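Local coordinates for protein PpBBE-like 1 D396N (Physcomitrella patens subsp. patens, PDB 6EO5) that oxidises cellobiose, using a flavin held by two covalent links, as a berberine bridge enzyme homologue of the vanillyl-alcohol oxidase family, at residues 227-232 / 263-268; 234-239 / 343-348; 363-368 / 391-396. All coordinates share one frame; numbering follows the deposited sequence.

Contact 1 (227-232 / 263-268)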
# COMPACT_ATOMS: atom_id res chain seq x y z
N TYR A 227 -8.53 -18.85 -10.49
CA TYR A 227 -9.09 -19.31 -11.76
C TYR A 227 -8.55 -18.40 -12.85
O TYR A 227 -8.75 -17.18 -12.79
CB TYR A 227 -10.62 -19.30 -11.73
CG TYR A 227 -11.19 -19.98 -10.49
CD1 TYR A 227 -11.10 -21.36 -10.33
CD2 TYR A 227 -11.78 -19.24 -9.48
CE1 TYR A 227 -11.60 -21.98 -9.20
CE2 TYR A 227 -12.28 -19.85 -8.34
CZ TYR A 227 -12.19 -21.23 -8.21
OH TYR A 227 -12.69 -21.85 -7.09
N ARG A 228 -7.89 -18.99 -13.84
CA ARG A 228 -7.05 -18.27 -14.78
C ARG A 228 -7.44 -18.61 -16.21
O ARG A 228 -7.85 -19.74 -16.50
CB ARG A 228 -5.57 -18.63 -14.50
CG ARG A 228 -4.58 -17.89 -15.32
CD ARG A 228 -3.19 -17.99 -14.71
NE ARG A 228 -2.22 -17.30 -15.57
CZ ARG A 228 -0.99 -16.97 -15.21
NH1 ARG A 228 -0.55 -17.25 -13.98
NH2 ARG A 228 -0.20 -16.34 -16.08
N TRP A 229 -7.35 -17.62 -17.11
CA TRP A 229 -7.61 -17.80 -18.54
C TRP A 229 -6.56 -17.07 -19.36
O TRP A 229 -5.89 -16.15 -18.87
CB TRP A 229 -8.97 -17.24 -18.99
CG TRP A 229 -10.20 -17.90 -18.50
CD1 TRP A 229 -10.99 -18.78 -19.21
CD2 TRP A 229 -10.85 -17.69 -17.25
NE1 TRP A 229 -12.07 -19.15 -18.45
CE2 TRP A 229 -12.01 -18.50 -17.24
CE3 TRP A 229 -10.56 -16.92 -16.12
CZ2 TRP A 229 -12.88 -18.54 -16.16
CZ3 TRP A 229 -11.42 -16.97 -15.04
CH2 TRP A 229 -12.57 -17.78 -15.07
N ASN A 230 -6.44 -17.46 -20.63
CA ASN A 230 -5.52 -16.82 -21.56
C ASN A 230 -6.23 -16.78 -22.91
O ASN A 230 -6.03 -17.63 -23.77
CB ASN A 230 -4.18 -17.53 -21.64
CG ASN A 230 -3.17 -16.77 -22.48
OD1 ASN A 230 -3.35 -15.58 -22.80
ND2 ASN A 230 -2.09 -17.44 -22.86
N ASP A 231 -7.07 -15.76 -23.08
CA ASP A 231 -7.95 -15.66 -24.22
C ASP A 231 -8.51 -14.24 -24.26
O ASP A 231 -9.31 -13.87 -23.39
CB ASP A 231 -9.07 -16.70 -24.12
CG ASP A 231 -9.91 -16.80 -25.38
OD1 ASP A 231 -9.86 -15.89 -26.24
OD2 ASP A 231 -10.65 -17.80 -25.50
N LYS A 232 -8.09 -13.44 -25.24
CA LYS A 232 -8.59 -12.07 -25.35
C LYS A 232 -10.11 -12.02 -25.47
O LYS A 232 -10.71 -10.99 -25.16
CB LYS A 232 -7.96 -11.38 -26.55
CG LYS A 232 -6.83 -10.42 -26.21
CD LYS A 232 -5.74 -10.45 -27.28
CE LYS A 232 -4.88 -9.19 -27.24
NZ LYS A 232 -3.66 -9.31 -28.10
N GLY A 263 -4.09 -10.83 -22.97
CA GLY A 263 -5.26 -11.68 -22.92
C GLY A 263 -5.42 -12.47 -21.63
O GLY A 263 -6.47 -13.10 -21.44
N VAL A 264 -4.42 -12.48 -20.75
CA VAL A 264 -4.55 -13.18 -19.48
C VAL A 264 -5.60 -12.48 -18.61
O VAL A 264 -5.70 -11.25 -18.60
CB VAL A 264 -3.19 -13.24 -18.76
CG1 VAL A 264 -3.32 -13.92 -17.41
CG2 VAL A 264 -2.18 -13.96 -19.64
N SER A 265 -6.39 -13.27 -17.89
CA SER A 265 -7.25 -12.76 -16.83
C SER A 265 -7.44 -13.83 -15.77
O SER A 265 -7.40 -15.03 -16.07
CB SER A 265 -8.62 -12.31 -17.37
OG SER A 265 -9.36 -13.41 -17.87
N TRP A 266 -7.64 -13.40 -14.52
CA TRP A 266 -7.86 -14.38 -13.47
C TRP A 266 -8.62 -13.76 -12.30
O TRP A 266 -8.68 -12.54 -12.15
CB TRP A 266 -6.54 -15.01 -12.98
CG TRP A 266 -5.59 -14.12 -12.18
CD1 TRP A 266 -5.82 -13.54 -10.95
CD2 TRP A 266 -4.23 -13.80 -12.53
NE1 TRP A 266 -4.69 -12.85 -10.54
CE2 TRP A 266 -3.71 -13.00 -11.49
CE3 TRP A 266 -3.41 -14.11 -13.62
CZ2 TRP A 266 -2.41 -12.50 -11.52
CZ3 TRP A 266 -2.12 -13.61 -13.64
CH2 TRP A 266 -1.63 -12.82 -12.60
N LEU A 267 -9.21 -14.63 -11.50
CA LEU A 267 -9.73 -14.28 -10.18
C LEU A 267 -8.88 -15.03 -9.17
O LEU A 267 -8.75 -16.25 -9.27
CB LEU A 267 -11.20 -14.65 -10.03
CG LEU A 267 -11.78 -14.43 -8.64
CD1 LEU A 267 -11.69 -12.96 -8.25
CD2 LEU A 267 -13.21 -14.92 -8.56
N GLU A 268 -8.29 -14.31 -8.23
CA GLU A 268 -7.51 -14.92 -7.16
C GLU A 268 -8.07 -14.50 -5.81
O GLU A 268 -8.50 -13.36 -5.64
CB GLU A 268 -6.03 -14.53 -7.27
CG GLU A 268 -5.18 -15.24 -6.23
CD GLU A 268 -3.71 -14.90 -6.32
OE1 GLU A 268 -3.36 -13.96 -7.07
OE2 GLU A 268 -2.91 -15.59 -5.63
O HOH W 1 -8.68 -13.95 -20.62
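Y227 to N230 and V264 to L267 run as neighbouring antiparallel strands, their axes 4.7 Å apart at closest approach and their directions at 172°. Y227–L267 and W229–S265 are the hydrogen-bonded pairs, with W229 N reaching S265 O at 2.8 Å; R228–W266 and N230–V264 are the non-hydrogen-bonded pairs between and beyond them. Past N230 the ladder gains one more bond, D231 N to G263 O at 3.2 Å, its donor above the carbonyl plane. A water there donates to D231 O and G263 O and accepts from S265 OG. Glycine suits position 263, since at its phi of 106° a side chain would press against the preceding carbonyl oxygen. The strands belong to the seven-stranded antiparallel sheet of the probable substrate domain, and their alternation gives it two unlike faces. On one, R228 and W266 lie side by side, and W266 CZ3 stands 3.9 Å from R228 CZ, over the centre of one guanidinium face; extended from CG to NE, the arginine brings NE 3.9 Å from W266 CE3, the two planes 47° apart. V264 CG1 meets R228 NE at 4.0 Å, and V264 CG2 approaches N230 OD1. The other face carries Y227, W229, S265 and L267 under helices 235-246 and 279-288. There S265 O lies in plane at the edge of the W229 ring, 3.7 Å from W229 CE3, while Y227 OH bonds to E297 and W229 NE1 to P291 O.

Contact 2 (234-239 / 343-348)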
# COMPACT_ATOMS: atom_id res chain seq x y z
N VAL A 234 -12.58 -13.79 -23.89
CA VAL A 234 -13.43 -14.03 -22.73
C VAL A 234 -13.25 -12.96 -21.66
O VAL A 234 -13.72 -13.14 -20.53
CB VAL A 234 -13.19 -15.44 -22.15
CG1 VAL A 234 -13.42 -16.49 -23.22
CG2 VAL A 234 -11.80 -15.58 -21.54
N LEU A 235 -12.58 -11.84 -21.99
CA LEU A 235 -12.31 -10.81 -20.99
C LEU A 235 -13.59 -10.12 -20.51
O LEU A 235 -13.77 -9.90 -19.31
CB LEU A 235 -11.33 -9.77 -21.55
CG LEU A 235 -9.91 -10.26 -21.80
CD1 LEU A 235 -9.10 -9.19 -22.52
CD2 LEU A 235 -9.25 -10.65 -20.47
N PHE A 236 -14.47 -9.75 -21.44
CA PHE A 236 -15.72 -9.13 -21.04
C PHE A 236 -16.53 -10.07 -20.15
O PHE A 236 -17.02 -9.68 -19.08
CB PHE A 236 -16.54 -8.73 -22.26
CG PHE A 236 -17.86 -8.10 -21.91
CD1 PHE A 236 -18.98 -8.89 -21.69
CD2 PHE A 236 -17.97 -6.73 -21.78
CE1 PHE A 236 -20.18 -8.32 -21.34
CE2 PHE A 236 -19.18 -6.15 -21.43
CZ PHE A 236 -20.28 -6.95 -21.21
N LYS A 237 -16.68 -11.32 -20.61
CA LYS A 237 -17.48 -12.28 -19.87
C LYS A 237 -16.92 -12.50 -18.47
O LYS A 237 -17.66 -12.50 -17.48
CB LYS A 237 -17.54 -13.59 -20.66
CG LYS A 237 -18.64 -14.56 -20.23
CD LYS A 237 -18.59 -15.85 -21.04
CE LYS A 237 -19.54 -16.89 -20.48
NZ LYS A 237 -20.96 -16.43 -20.57
N ASN A 238 -15.59 -12.68 -18.37
CA ASN A 238 -15.00 -12.94 -17.05
C ASN A 238 -15.14 -11.73 -16.14
O ASN A 238 -15.51 -11.87 -14.97
CB ASN A 238 -13.54 -13.35 -17.18
CG ASN A 238 -13.34 -14.64 -17.95
OD1 ASN A 238 -14.31 -15.31 -18.29
ND2 ASN A 238 -12.09 -14.99 -18.23
N PHE A 239 -14.87 -10.52 -16.65
CA PHE A 239 -14.96 -9.34 -15.79
C PHE A 239 -16.39 -9.09 -15.34
O PHE A 239 -16.63 -8.79 -14.17
CB PHE A 239 -14.40 -8.09 -16.48
CG PHE A 239 -14.28 -6.93 -15.54
CD1 PHE A 239 -13.23 -6.87 -14.65
CD2 PHE A 239 -15.28 -5.97 -15.47
CE1 PHE A 239 -13.13 -5.85 -13.73
CE2 PHE A 239 -15.19 -4.93 -14.55
CZ PHE A 239 -14.11 -4.87 -13.68
N LEU A 343 -19.06 -1.19 -13.25
CA LEU A 343 -19.13 -0.59 -14.57
C LEU A 343 -20.34 -1.14 -15.31
O LEU A 343 -20.64 -2.34 -15.26
CB LEU A 343 -17.85 -0.86 -15.35
CG LEU A 343 -16.54 -0.35 -14.73
CD1 LEU A 343 -15.34 -0.81 -15.53
CD2 LEU A 343 -16.56 1.16 -14.61
N SER A 344 -21.05 -0.25 -16.00
CA SER A 344 -22.04 -0.65 -16.99
C SER A 344 -21.41 -1.58 -18.00
O SER A 344 -20.18 -1.70 -18.06
CB SER A 344 -22.61 0.59 -17.70
OG SER A 344 -21.61 1.25 -18.47
N ASP A 345 -22.22 -2.26 -18.82
CA ASP A 345 -21.64 -3.10 -19.85
C ASP A 345 -20.85 -2.26 -20.85
O ASP A 345 -19.78 -2.67 -21.32
CB ASP A 345 -22.71 -3.92 -20.56
CG ASP A 345 -23.26 -5.07 -19.70
OD1 ASP A 345 -22.69 -5.37 -18.61
OD2 ASP A 345 -24.25 -5.70 -20.12
N ALA A 346 -21.35 -1.06 -21.16
CA ALA A 346 -20.63 -0.17 -22.05
C ALA A 346 -19.28 0.22 -21.46
O ALA A 346 -18.28 0.29 -22.17
CB ALA A 346 -21.48 1.08 -22.33
N GLY A 347 -19.25 0.49 -20.14
CA GLY A 347 -17.99 0.79 -19.48
C GLY A 347 -17.00 -0.36 -19.52
O GLY A 347 -15.80 -0.14 -19.69
N ILE A 348 -17.48 -1.60 -19.36
CA ILE A 348 -16.56 -2.73 -19.38
C ILE A 348 -15.90 -2.85 -20.75
O ILE A 348 -14.69 -3.10 -20.85
CB ILE A 348 -17.28 -4.03 -18.98
CG1 ILE A 348 -17.79 -3.93 -17.54
CG2 ILE A 348 -16.35 -5.23 -19.10
CD1 ILE A 348 -18.59 -5.12 -17.10
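Helices 235-246 and 345-355 meet through their first turns, where F236 and F239, three residues apart on one helix, reach across to D345 and I348 on the other. I348 suits the junction because its two branches serve different rings: I348 CG2 comes 3.5 Å from F236 CD2, while I348 CD1 lies in plane at the edge of the F239 ring, 3.8 Å from F239 CD2. CG of F236 lies anti to the backbone N (chi1 179°), and the side chain crosses that of I348 at about a right angle. D345 O stands in plane at the rim of that ring, 3.5 Å from F236 CE2, and D345 CG is 3.8 Å from F236 CZ. An alanine at F236 would probably open a gap beside I348 CG2 and leave D345 without its aromatic neighbour. F239 CE2 also touches L343 CD1 at 4.2 Å. S344 N-caps the second helix, its OG accepting from G347 N at 3.0 Å, and D345 OD1 forms a salt bridge with K240, one turn beyond F236. Helix 235-246 bridges helix 345-355 and the large antiparallel sheet: L235 packs on I352 and M355, while F239 touches M259 of strand 253-259 and meets the Y365 ring on strand 361-367.

Contact 3 (363-368 / 391-396)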
# COMPACT_ATOMS: atom_id res chain seq x y z
N PHE A 363 -3.53 -4.79 -14.82
CA PHE A 363 -4.71 -4.19 -14.19
C PHE A 363 -5.29 -5.13 -13.14
O PHE A 363 -5.63 -6.28 -13.46
CB PHE A 363 -5.75 -3.84 -15.25
CG PHE A 363 -5.21 -2.97 -16.35
CD1 PHE A 363 -4.54 -3.53 -17.44
CD2 PHE A 363 -5.32 -1.58 -16.27
CE1 PHE A 363 -4.00 -2.72 -18.44
CE2 PHE A 363 -4.79 -0.78 -17.28
CZ PHE A 363 -4.13 -1.35 -18.36
N ILE A 364 -5.41 -4.66 -11.90
CA ILE A 364 -5.77 -5.49 -10.75
C ILE A 364 -6.91 -4.80 -10.00
O ILE A 364 -6.85 -3.60 -9.74
CB ILE A 364 -4.56 -5.71 -9.81
CG1 ILE A 364 -3.41 -6.37 -10.57
CG2 ILE A 364 -4.93 -6.51 -8.55
CD1 ILE A 364 -2.19 -6.55 -9.71
N TYR A 365 -7.93 -5.58 -9.62
CA TYR A 365 -9.18 -5.05 -9.06
C TYR A 365 -9.37 -5.66 -7.67
O TYR A 365 -9.76 -6.83 -7.56
CB TYR A 365 -10.37 -5.38 -9.96
CG TYR A 365 -10.20 -4.96 -11.41
CD1 TYR A 365 -9.36 -5.67 -12.27
CD2 TYR A 365 -10.91 -3.88 -11.94
CE1 TYR A 365 -9.22 -5.29 -13.60
CE2 TYR A 365 -10.77 -3.51 -13.27
CZ TYR A 365 -9.92 -4.22 -14.10
OH TYR A 365 -9.78 -3.86 -15.43
N ASN A 366 -9.10 -4.89 -6.62
CA ASN A 366 -9.26 -5.37 -5.25
C ASN A 366 -10.71 -5.21 -4.82
O ASN A 366 -11.25 -4.10 -4.89
CB ASN A 366 -8.36 -4.61 -4.29
CG ASN A 366 -6.91 -4.89 -4.52
OD1 ASN A 366 -6.55 -5.88 -5.15
ND2 ASN A 366 -6.05 -4.02 -4.00
N LEU A 367 -11.33 -6.28 -4.34
CA LEU A 367 -12.74 -6.24 -4.00
C LEU A 367 -12.93 -5.62 -2.61
O LEU A 367 -12.26 -6.03 -1.65
CB LEU A 367 -13.34 -7.64 -4.05
CG LEU A 367 -14.82 -7.72 -3.67
CD1 LEU A 367 -15.65 -7.16 -4.81
CD2 LEU A 367 -15.22 -9.15 -3.32
N TYR A 368 -13.82 -4.62 -2.52
CA TYR A 368 -14.21 -4.04 -1.24
C TYR A 368 -15.63 -4.57 -0.94
O TYR A 368 -15.78 -5.72 -0.51
CB TYR A 368 -14.14 -2.52 -1.26
CG TYR A 368 -12.74 -1.92 -1.22
CD1 TYR A 368 -11.80 -2.22 -2.21
CD2 TYR A 368 -12.36 -1.04 -0.21
CE1 TYR A 368 -10.52 -1.67 -2.18
CE2 TYR A 368 -11.09 -0.49 -0.17
CZ TYR A 368 -10.18 -0.81 -1.16
OH TYR A 368 -8.92 -0.25 -1.14
N TYR A 391 -14.95 -1.98 -5.78
CA TYR A 391 -13.56 -2.38 -5.95
C TYR A 391 -12.72 -1.18 -6.40
O TYR A 391 -13.26 -0.17 -6.87
CB TYR A 391 -13.43 -3.54 -6.95
CG TYR A 391 -13.98 -3.26 -8.33
CD1 TYR A 391 -13.20 -2.59 -9.29
CD2 TYR A 391 -15.25 -3.67 -8.69
CE1 TYR A 391 -13.69 -2.34 -10.54
CE2 TYR A 391 -15.75 -3.43 -9.96
CZ TYR A 391 -14.97 -2.76 -10.88
OH TYR A 391 -15.45 -2.50 -12.15
N SER A 392 -11.41 -1.30 -6.23
CA SER A 392 -10.43 -0.36 -6.75
C SER A 392 -9.80 -0.93 -8.01
O SER A 392 -9.77 -2.15 -8.20
CB SER A 392 -9.34 -0.09 -5.73
OG SER A 392 -8.66 -1.30 -5.39
N ILE A 393 -9.28 -0.06 -8.88
CA ILE A 393 -8.54 -0.50 -10.06
C ILE A 393 -7.10 -0.01 -9.94
O ILE A 393 -6.86 1.20 -9.85
CB ILE A 393 -9.16 -0.00 -11.38
CG1 ILE A 393 -10.64 -0.35 -11.49
CG2 ILE A 393 -8.41 -0.61 -12.56
CD1 ILE A 393 -11.24 0.09 -12.82
N GLN A 394 -6.15 -0.93 -9.96
CA GLN A 394 -4.74 -0.57 -10.07
C GLN A 394 -4.31 -0.69 -11.53
O GLN A 394 -4.46 -1.75 -12.14
CB GLN A 394 -3.87 -1.45 -9.17
CG GLN A 394 -2.46 -0.90 -9.00
CD GLN A 394 -1.48 -1.91 -8.44
OE1 GLN A 394 -0.27 -1.67 -8.43
NE2 GLN A 394 -1.99 -3.03 -7.97
N MET A 395 -3.77 0.41 -12.08
CA MET A 395 -3.40 0.51 -13.49
C MET A 395 -1.91 0.80 -13.60
O MET A 395 -1.47 1.89 -13.25
CB MET A 395 -4.21 1.61 -14.17
CG MET A 395 -5.64 1.69 -13.72
SD MET A 395 -6.36 3.28 -14.13
CE MET A 395 -8.02 3.12 -13.52
N VAL A 396 -1.14 -0.16 -14.12
CA VAL A 396 0.31 -0.06 -14.20
C VAL A 396 0.74 -0.23 -15.65
O VAL A 396 0.32 -1.17 -16.32
CB VAL A 396 1.00 -1.13 -13.32
CG1 VAL A 396 2.51 -0.97 -13.36
CG2 VAL A 396 0.49 -1.08 -11.89
O HOH W 2 -7.07 -2.70 -6.94
O HOH W 3 -7.33 -0.96 -2.93
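Y365, Y391 and I393 form the apolar centre of this pair of antiparallel strands. Y365 CD2 lies 3.5 Å from Y391 CE1 and 3.6 Å from I393 CG1; the same ring carbon thus meets both partners, Y391 from the ring edge. The tyrosine side chains point the same way, but their planes stand at 71°, an oblique pairing with centroids 5.7 Å apart. Y391 OH, at the polar end of its ring, bonds to Q243; a tyrosine suits a place apolar along its ring and polar at its tip. Farther along the same face, F363 CE2 meets M395 CB at 4.0 Å, and helix 405-420 packs over both through I412 and Y415. The opposite face is more polar. There I364 and Q394 lie side by side, I364 CD1 being 3.9 Å from Q394 NE2, and Q394 OE1 is held by Y83 OH. Between their backbones Q394 N reaches I364 O at 2.8 Å, almost straight at 177°. S392 N bonds to N366 O, but the return bond from N366 N to S392 O is weak, and a water 3.0 Å from N366 N accepts from it, donates to I364 O and is hydrogen-bonded to S392 OG. A second water joins S392 OG to Y368 OH, which also bonds to Y337 OH. This watered edge, with the N366 side chain about 5 Å from the bound FAD, is consistent with the family's arrangement in which a broad antiparallel sheet forms a wall of the substrate pocket beside the flavin.

Overall arrangement
Followed from the N terminus, strand 222-230 leads directly into helix 235-246. Contact 1 closes first, its two segments separated by 30 residues, when strand 264-271 returns beside strand 222-230. Contact 2 opens within that loop but closes only at 343-348, so the two cross. They also touch, through N238 ND2 and S265 OG, a probable hydrogen bond. Contact 3 comes in series after both, joining strand 361-367, which follows helix 345-355, to strand 391-398. Contacts 1 and 3 thus lie in one sheet without touching, and contact 2 adjoins both, F239 and L343 packing against Y391 of contact 3.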